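Local coordinates for 389aa long hypothetical nucleolar protein (Pyrococcus horikoshii, PDB 5ZVE), which catalyses the S-adenosyl-L-methionine-dependent methylation of the C5 position of cytosine 72 in several archaeal tRNAs, at residues R10-Y13 with K14-G18; E20-N23 with K24-K28; I356-N359 with K360-R363. All coordinates share one frame; numbering follows the deposited sequence.

Overall arrangement
Contacts 1 and 2 lie on two consecutive helices of the N-terminal ferredoxin-like region, 7-17 and 19-29, with centres about 10 Å apart; they touch where Ala22 and Met26 pack against Tyr13 and Arg10. Contact 3 is a turn in the methyltransferase region. Its centre lies about 17 Å from that of contact 1, and Phe17 CE1 bridges the two regions, 4.1 Å from Arg363 NH1. Contact 2 does not touch contact 3; their nearest atoms are about 7 Å apart. The side chains of Tyr13 and Arg363 come within about 11 and 10 Å, respectively, of that of Cys323, the predicted nucleophile, while contact 2 lies away from the annotated sites.

Contact 1: residues R10-Y13 with K14-G18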
loop_
_atom_site.group_PDB
_atom_site.type_symbol
_atom_site.label_atom_id
_atom_site.label_comp_id
_atom_site.label_asym_id
_atom_site.label_seq_id
_atom_site.Cartn_x
_atom_site.Cartn_y
_atom_site.Cartn_z
ATOM N N ARG A 10 -8.027 4.807 -19.372
ATOM C CA ARG A 10 -8.663 3.566 -19.804
ATOM C C ARG A 10 -8.093 3.109 -21.139
ATOM O O ARG A 10 -7.777 1.932 -21.314
ATOM C CB ARG A 10 -10.182 3.727 -19.894
ATOM C CG ARG A 10 -10.819 4.096 -18.570
ATOM C CD ARG A 10 -12.247 3.596 -18.463
ATOM N NE ARG A 10 -13.113 4.057 -19.541
ATOM C CZ ARG A 10 -13.875 5.146 -19.474
ATOM N NH1 ARG A 10 -14.646 5.478 -20.498
ATOM N NH2 ARG A 10 -13.871 5.902 -18.382
ATOM N N GLU A 11 -7.970 4.047 -22.077
ATOM C CA GLU A 11 -7.346 3.767 -23.367
ATOM C C GLU A 11 -5.895 3.342 -23.183
ATOM O O GLU A 11 -5.403 2.466 -23.889
ATOM C CB GLU A 11 -7.420 4.995 -24.287
ATOM C CG GLU A 11 -8.832 5.463 -24.616
ATOM C CD GLU A 11 -9.632 4.426 -25.382
ATOM O OE1 GLU A 11 -9.017 3.532 -26.003
ATOM O OE2 GLU A 11 -10.877 4.500 -25.365
ATOM N N TYR A 12 -5.221 3.971 -22.226
ATOM C CA TYR A 12 -3.836 3.649 -21.925
ATOM C C TYR A 12 -3.729 2.195 -21.478
ATOM O O TYR A 12 -2.907 1.436 -21.999
ATOM C CB TYR A 12 -3.283 4.592 -20.850
ATOM C CG TYR A 12 -1.881 4.257 -20.391
ATOM C CD1 TYR A 12 -0.770 4.768 -21.048
ATOM C CD2 TYR A 12 -1.670 3.426 -19.299
ATOM C CE1 TYR A 12 0.514 4.457 -20.627
ATOM C CE2 TYR A 12 -0.403 3.109 -18.875
ATOM C CZ TYR A 12 0.687 3.624 -19.538
ATOM O OH TYR A 12 1.949 3.296 -19.099
ATOM N N TYR A 13 -4.575 1.810 -20.527
ATOM C CA TYR A 13 -4.599 0.435 -20.034
ATOM C C TYR A 13 -4.900 -0.561 -21.152
ATOM O O TYR A 13 -4.229 -1.586 -21.267
ATOM C CB TYR A 13 -5.624 0.280 -18.909
ATOM C CG TYR A 13 -5.215 0.910 -17.594
ATOM C CD1 TYR A 13 -3.875 1.068 -17.258
ATOM C CD2 TYR A 13 -6.173 1.340 -16.685
ATOM C CE1 TYR A 13 -3.505 1.644 -16.054
ATOM C CE2 TYR A 13 -5.814 1.913 -15.483
ATOM C CZ TYR A 13 -4.482 2.064 -15.172
ATOM O OH TYR A 13 -4.134 2.633 -13.970
ATOM N N LYS A 14 -5.912 -0.263 -21.965
ATOM C CA LYS A 14 -6.273 -1.137 -23.079
ATOM C C LYS A 14 -5.097 -1.322 -24.024
ATOM O O LYS A 14 -4.825 -2.430 -24.478
ATOM C CB LYS A 14 -7.483 -0.590 -23.843
ATOM C CG LYS A 14 -8.793 -0.660 -23.071
ATOM C CD LYS A 14 -9.915 0.105 -23.770
ATOM C CE LYS A 14 -11.206 0.044 -22.961
ATOM N NZ LYS A 14 -12.281 0.919 -23.518
ATOM N N ASN A 15 -4.394 -0.232 -24.311
ATOM C CA ASN A 15 -3.229 -0.291 -25.185
ATOM C C ASN A 15 -2.099 -1.105 -24.574
ATOM O O ASN A 15 -1.390 -1.827 -25.273
ATOM C CB ASN A 15 -2.726 1.116 -25.503
ATOM C CG ASN A 15 -3.577 1.818 -26.533
ATOM O OD1 ASN A 15 -4.216 1.175 -27.368
ATOM N ND2 ASN A 15 -3.591 3.147 -26.486
ATOM N N LEU A 16 -1.945 -0.998 -23.261
ATOM C CA LEU A 16 -0.794 -1.578 -22.586
ATOM C C LEU A 16 -1.027 -3.031 -22.180
ATOM O O LEU A 16 -0.093 -3.836 -22.154
ATOM C CB LEU A 16 -0.433 -0.742 -21.359
ATOM C CG LEU A 16 0.744 -1.260 -20.539
ATOM C CD1 LEU A 16 1.998 -1.311 -21.400
ATOM C CD2 LEU A 16 0.950 -0.403 -19.303
ATOM N N PHE A 17 -2.274 -3.369 -21.865
ATOM C CA PHE A 17 -2.581 -4.711 -21.384
ATOM C C PHE A 17 -3.481 -5.495 -22.331
ATOM O O PHE A 17 -3.563 -6.718 -22.241
ATOM C CB PHE A 17 -3.257 -4.643 -20.009
ATOM C CG PHE A 17 -2.458 -3.920 -18.963
ATOM C CD1 PHE A 17 -1.230 -4.405 -18.550
ATOM C CD2 PHE A 17 -2.949 -2.764 -18.375
ATOM C CE1 PHE A 17 -0.498 -3.746 -17.582
ATOM C CE2 PHE A 17 -2.223 -2.100 -17.404
ATOM C CZ PHE A 17 -0.996 -2.593 -17.007
ATOM N N GLY A 18 -4.155 -4.798 -23.237
ATOM C CA GLY A 18 -5.183 -5.436 -24.038
ATOM C C GLY A 18 -6.529 -5.195 -23.386
ATOM O O GLY A 18 -6.605 -5.102 -22.164
#
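Arg10 and Lys14, Glu11 and Asn15, Tyr12 and Leu16, and Tyr13 and Phe17 are tied in turn by the N-H to C=O bonds of one continuous alpha helix, 7-17. The last of these rungs is short, with Phe17 N 2.7 Å from Tyr13 O, and the same carbonyl also takes a weak bond from Leu16 N. Gly18 follows with a positive phi of 95°; having no CB to strike the carbonyl oxygen before it, glycine suits this point where the chain leaves the helix.

Two pairs of side chains run along the helix, each partner pointing the same way. In the first, the CD2 methyl of Leu16 reaches the far end of the Tyr12 ring, 3.8 Å from CE2 and equally near OH. Both residues set CG opposite the backbone N (chi1 175° for Tyr12), which brings these long groups alongside each other. The Tyr12 hydroxyl is itself held by Tyr327 N and Glu328 OE1. In the second pair, Phe17 CE2 meets Tyr13 CD1 at 3.6 Å, with ring planes inclined at 37°, so the two rings meet obliquely. Leu16 CG also sits 4.0 Å above the centre of one Phe17 face, so the ring is packed from within its own turn as well.

Glu11 and Lys14 are associated more loosely: Glu11 OE2 stays 4.3 Å from Lys14 NZ, beyond a salt bridge, and their attraction is probably modest.

The chemistry is that of an amphipathic helix. Aromatic and aliphatic carbon serves its inner side, with Tyr13 and Phe17 reaching helix 19-29, while the Tyr12 hydroxyl fastens the helix to the loop just beyond Cys323, the predicted nucleophile.

Contact 2: residues E20-N23 with K24-K28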
loop_
_atom_site.group_PDB
_atom_site.type_symbol
_atom_site.label_atom_id
_atom_site.label_comp_id
_atom_site.label_asym_id
_atom_site.label_seq_id
_atom_site.Cartn_x
_atom_site.Cartn_y
_atom_site.Cartn_z
ATOM N N GLU A 20 -9.300 -6.960 -22.748
ATOM C CA GLU A 20 -9.818 -7.913 -21.778
ATOM C C GLU A 20 -9.123 -7.776 -20.430
ATOM O O GLU A 20 -9.780 -7.593 -19.403
ATOM C CB GLU A 20 -9.675 -9.340 -22.304
ATOM C CG GLU A 20 -10.240 -10.388 -21.367
ATOM C CD GLU A 20 -10.210 -11.779 -21.965
ATOM O OE1 GLU A 20 -9.407 -12.009 -22.899
ATOM O OE2 GLU A 20 -10.980 -12.645 -21.492
ATOM N N GLU A 21 -7.798 -7.860 -20.437
ATOM C CA GLU A 21 -7.025 -7.756 -19.206
ATOM C C GLU A 21 -7.194 -6.396 -18.542
ATOM O O GLU A 21 -7.280 -6.311 -17.315
ATOM C CB GLU A 21 -5.549 -8.031 -19.485
ATOM C CG GLU A 21 -5.283 -9.462 -19.890
ATOM C CD GLU A 21 -5.468 -10.421 -18.734
ATOM O OE1 GLU A 21 -4.670 -10.350 -17.776
ATOM O OE2 GLU A 21 -6.417 -11.235 -18.776
ATOM N N ALA A 22 -7.238 -5.341 -19.353
ATOM C CA ALA A 22 -7.448 -3.987 -18.850
ATOM C C ALA A 22 -8.769 -3.878 -18.098
ATOM O O ALA A 22 -8.848 -3.221 -17.059
ATOM C CB ALA A 22 -7.411 -2.979 -19.991
ATOM N N ASN A 23 -9.806 -4.513 -18.630
ATOM C CA ASN A 23 -11.120 -4.469 -17.999
ATOM C C ASN A 23 -11.144 -5.254 -16.691
ATOM O O ASN A 23 -11.790 -4.842 -15.725
ATOM C CB ASN A 23 -12.198 -4.997 -18.953
ATOM C CG ASN A 23 -12.632 -3.957 -19.980
ATOM O OD1 ASN A 23 -12.614 -2.756 -19.713
ATOM N ND2 ASN A 23 -13.023 -4.420 -21.159
ATOM N N LYS A 24 -10.431 -6.378 -16.664
ATOM C CA LYS A 24 -10.328 -7.202 -15.458
ATOM C C LYS A 24 -9.548 -6.492 -14.360
ATOM O O LYS A 24 -9.859 -6.627 -13.181
ATOM C CB LYS A 24 -9.662 -8.544 -15.766
ATOM C CG LYS A 24 -10.524 -9.515 -16.550
ATOM C CD LYS A 24 -9.689 -10.658 -17.107
ATOM C CE LYS A 24 -10.544 -11.622 -17.912
ATOM N NZ LYS A 24 -9.731 -12.711 -18.518
ATOM N N ILE A 25 -8.523 -5.745 -14.756
ATOM C CA ILE A 25 -7.685 -5.026 -13.805
ATOM C C ILE A 25 -8.461 -3.866 -13.181
ATOM O O ILE A 25 -8.476 -3.698 -11.960
ATOM C CB ILE A 25 -6.406 -4.495 -14.475
ATOM C CG1 ILE A 25 -5.405 -5.633 -14.685
ATOM C CG2 ILE A 25 -5.784 -3.375 -13.649
ATOM C CD1 ILE A 25 -4.450 -5.406 -15.841
ATOM N N MET A 26 -9.126 -3.083 -14.020
ATOM C CA MET A 26 -9.895 -1.943 -13.534
ATOM C C MET A 26 -11.058 -2.387 -12.653
ATOM O O MET A 26 -11.344 -1.757 -11.639
ATOM C CB MET A 26 -10.400 -1.104 -14.704
ATOM C CG MET A 26 -9.345 -0.185 -15.282
ATOM S SD MET A 26 -9.968 0.874 -16.600
ATOM C CE MET A 26 -10.292 -0.319 -17.892
ATOM N N LYS A 27 -11.715 -3.476 -13.035
ATOM C CA LYS A 27 -12.809 -4.019 -12.235
ATOM C C LYS A 27 -12.345 -4.384 -10.830
ATOM O O LYS A 27 -13.000 -4.053 -9.843
ATOM C CB LYS A 27 -13.425 -5.245 -12.908
ATOM C CG LYS A 27 -14.593 -5.836 -12.124
ATOM C CD LYS A 27 -15.114 -7.116 -12.755
ATOM C CE LYS A 27 -15.937 -7.929 -11.759
ATOM N NZ LYS A 27 -16.307 -9.270 -12.301
ATOM N N LYS A 28 -11.217 -5.082 -10.743
ATOM C CA LYS A 28 -10.699 -5.523 -9.455
ATOM C C LYS A 28 -10.093 -4.371 -8.659
ATOM O O LYS A 28 -10.167 -4.361 -7.429
ATOM C CB LYS A 28 -9.671 -6.639 -9.649
ATOM C CG LYS A 28 -10.298 -7.960 -10.061
ATOM C CD LYS A 28 -11.627 -8.174 -9.344
ATOM C CE LYS A 28 -12.233 -9.528 -9.672
ATOM N NZ LYS A 28 -13.548 -9.716 -8.996
#
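Lys24 lies along the side chain of Glu20, one turn earlier in the amphipathic helix 19-29, and the pair joins Glu21 in a salt-bridge network of i to i+3 and i to i+4 spacing. The lysine can be followed outward from its backbone. Its CB rests 3.6 Å from Glu21 O. Lys24 CG comes 3.5 Å from Glu20 O, and the backbone N-H of Lys24 is bonded to that same Glu20 carbonyl. CD passes Glu21 OE2. CE packs 3.7 Å from Glu20 CG, a contact of methylene against methylene. At the tip, NZ makes a salt bridge with Glu20 OE2 at 3.2 Å, though as a hydrogen bond it is weak, and a long one with Glu21 OE2 at 3.6 Å.

With CG turned away from its own carbonyl carbon (chi1 -72°), the lysine heads back toward the N-terminal end of the helix, and its extended chain carries the ammonium to the extended Glu20. Glu21 reaches the same ammonium from another direction, its chain bent at chi2 (-70°), and its other oxygen, OE1, is bonded to His367 NE2 of helix 366-369. Glu21 thus shares its carboxylate between its own helix and the methyltransferase region, which would probably favour its charged form.

The side facing helix 7-17 is largely apolar. Ala22 is small enough for that helix to pack closely, and Met26, long and flexible, lies against its Tyr13 and Arg10. Met26 folds at chi3 (-68°), bringing CE back over the preceding turn, 3.3 Å from Ala22 O and, at the border of this side, 3.8 Å from Asn23 OD1.

Contact 3: residues I356-N359 with K360-R363; sequences IGMN and KVQR
Ile356 and Arg363 face each other where the connection of a beta-hairpin leaves its strands: residues 356-360 link the antiparallel strands 353-355 and 361-364, and segments 356-359 and 360-363 run at 144° to each other without any hydrogen bond between them. Gly357, with a positive phi of 58°, helps the chain turn; that conformation comes easily to glycine.

The side chains close the turn at two places. Ile356 lies over one face of the Arg363 guanidinium, its CG1 3.8 Å from NE, while its CD1 sits above the plane toward the rim. Such aliphatic cover leaves the N-H groups, which point outward in the plane, available to acceptors. Arg363 NE makes a salt bridge to Glu331 OE2, and NH2 bonds to Leu325 O. Glu331 OE2 also accepts the backbone N of Ile356, so one carboxylate oxygen holds both sides of the turn.

Nearer the bend, Met358 crosses Val361 at about a right angle, alongside Leu344. The methionine chain is extended throughout (chi3 168°), long enough to span the valine: its CG lies 3.9 Å from Val361 CG2, and its CE methyl presses tightly on Val361 CG1 at 3.4 Å.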
loop_
_atom_site.group_PDB
_atom_site.type_symbol
_atom_site.label_atom_id
_atom_site.label_comp_id
_atom_site.label_asym_id
_atom_site.label_seq_id
_atom_site.Cartn_x
_atom_site.Cartn_y
_atom_site.Cartn_z
ATOM N N ILE A 356 6.433 -6.293 -18.559
ATOM C CA ILE A 356 6.045 -6.085 -19.947
ATOM C C ILE A 356 7.262 -6.130 -20.870
ATOM O O ILE A 356 8.081 -5.211 -20.868
ATOM C CB ILE A 356 5.324 -4.737 -20.138
ATOM C CG1 ILE A 356 4.298 -4.504 -19.022
ATOM C CG2 ILE A 356 4.683 -4.676 -21.511
ATOM C CD1 ILE A 356 3.075 -5.377 -19.116
ATOM N N GLY A 357 7.365 -7.195 -21.663
ATOM C CA GLY A 357 8.465 -7.365 -22.599
ATOM C C GLY A 357 9.804 -7.336 -21.895
ATOM O O GLY A 357 10.776 -6.756 -22.389
ATOM N N MET A 358 9.863 -7.985 -20.740
ATOM C CA MET A 358 11.020 -7.855 -19.871
ATOM C C MET A 358 11.043 -8.956 -18.812
ATOM O O MET A 358 10.048 -9.173 -18.126
ATOM C CB MET A 358 10.998 -6.490 -19.214
ATOM C CG MET A 358 12.204 -6.212 -18.409
ATOM S SD MET A 358 12.225 -4.490 -17.946
ATOM C CE MET A 358 13.524 -4.626 -16.770
ATOM N N ASN A 359 12.190 -9.615 -18.656
ATOM C CA ASN A 359 12.213 -10.976 -18.114
ATOM C C ASN A 359 12.368 -11.170 -16.603
ATOM O O ASN A 359 11.694 -12.024 -16.026
ATOM C CB ASN A 359 13.323 -11.765 -18.809
ATOM C CG ASN A 359 12.803 -12.604 -19.958
ATOM O OD1 ASN A 359 11.704 -13.157 -19.890
ATOM N ND2 ASN A 359 13.592 -12.704 -21.023
ATOM N N LYS A 360 13.231 -10.401 -15.951
ATOM C CA LYS A 360 13.549 -10.713 -14.560
ATOM C C LYS A 360 12.835 -9.830 -13.539
ATOM O O LYS A 360 12.935 -10.072 -12.333
ATOM C CB LYS A 360 15.059 -10.637 -14.338
ATOM C CG LYS A 360 15.845 -11.671 -15.132
ATOM C CD LYS A 360 17.319 -11.619 -14.796
ATOM C CE LYS A 360 18.073 -12.754 -15.460
ATOM N NZ LYS A 360 19.510 -12.742 -15.078
ATOM N N VAL A 361 12.116 -8.813 -14.006
ATOM C CA VAL A 361 11.317 -7.992 -13.098
ATOM C C VAL A 361 10.006 -8.678 -12.766
ATOM O O VAL A 361 9.540 -9.541 -13.507
ATOM C CB VAL A 361 11.033 -6.591 -13.676
ATOM C CG1 VAL A 361 12.322 -5.807 -13.795
ATOM C CG2 VAL A 361 10.314 -6.692 -15.013
ATOM N N GLN A 362 9.404 -8.278 -11.654
ATOM C CA GLN A 362 8.234 -8.978 -11.152
ATOM C C GLN A 362 7.046 -8.040 -10.985
ATOM O O GLN A 362 7.118 -7.052 -10.255
ATOM C CB GLN A 362 8.564 -9.659 -9.820
ATOM C CG GLN A 362 7.452 -10.545 -9.287
ATOM C CD GLN A 362 7.849 -11.312 -8.044
ATOM O OE1 GLN A 362 7.111 -12.181 -7.588
ATOM N NE2 GLN A 362 9.009 -10.991 -7.485
ATOM N N ARG A 363 5.946 -8.363 -11.656
ATOM C CA ARG A 363 4.736 -7.557 -11.551
ATOM C C ARG A 363 3.643 -8.291 -10.795
ATOM O O ARG A 363 3.539 -9.514 -10.861
ATOM C CB ARG A 363 4.216 -7.161 -12.934
ATOM C CG ARG A 363 4.696 -5.799 -13.425
ATOM C CD ARG A 363 4.149 -5.511 -14.808
ATOM N NE ARG A 363 4.470 -4.166 -15.276
ATOM C CZ ARG A 363 3.631 -3.136 -15.205
ATOM N NH1 ARG A 363 2.423 -3.294 -14.672
ATOM N NH2 ARG A 363 3.999 -1.947 -15.664
#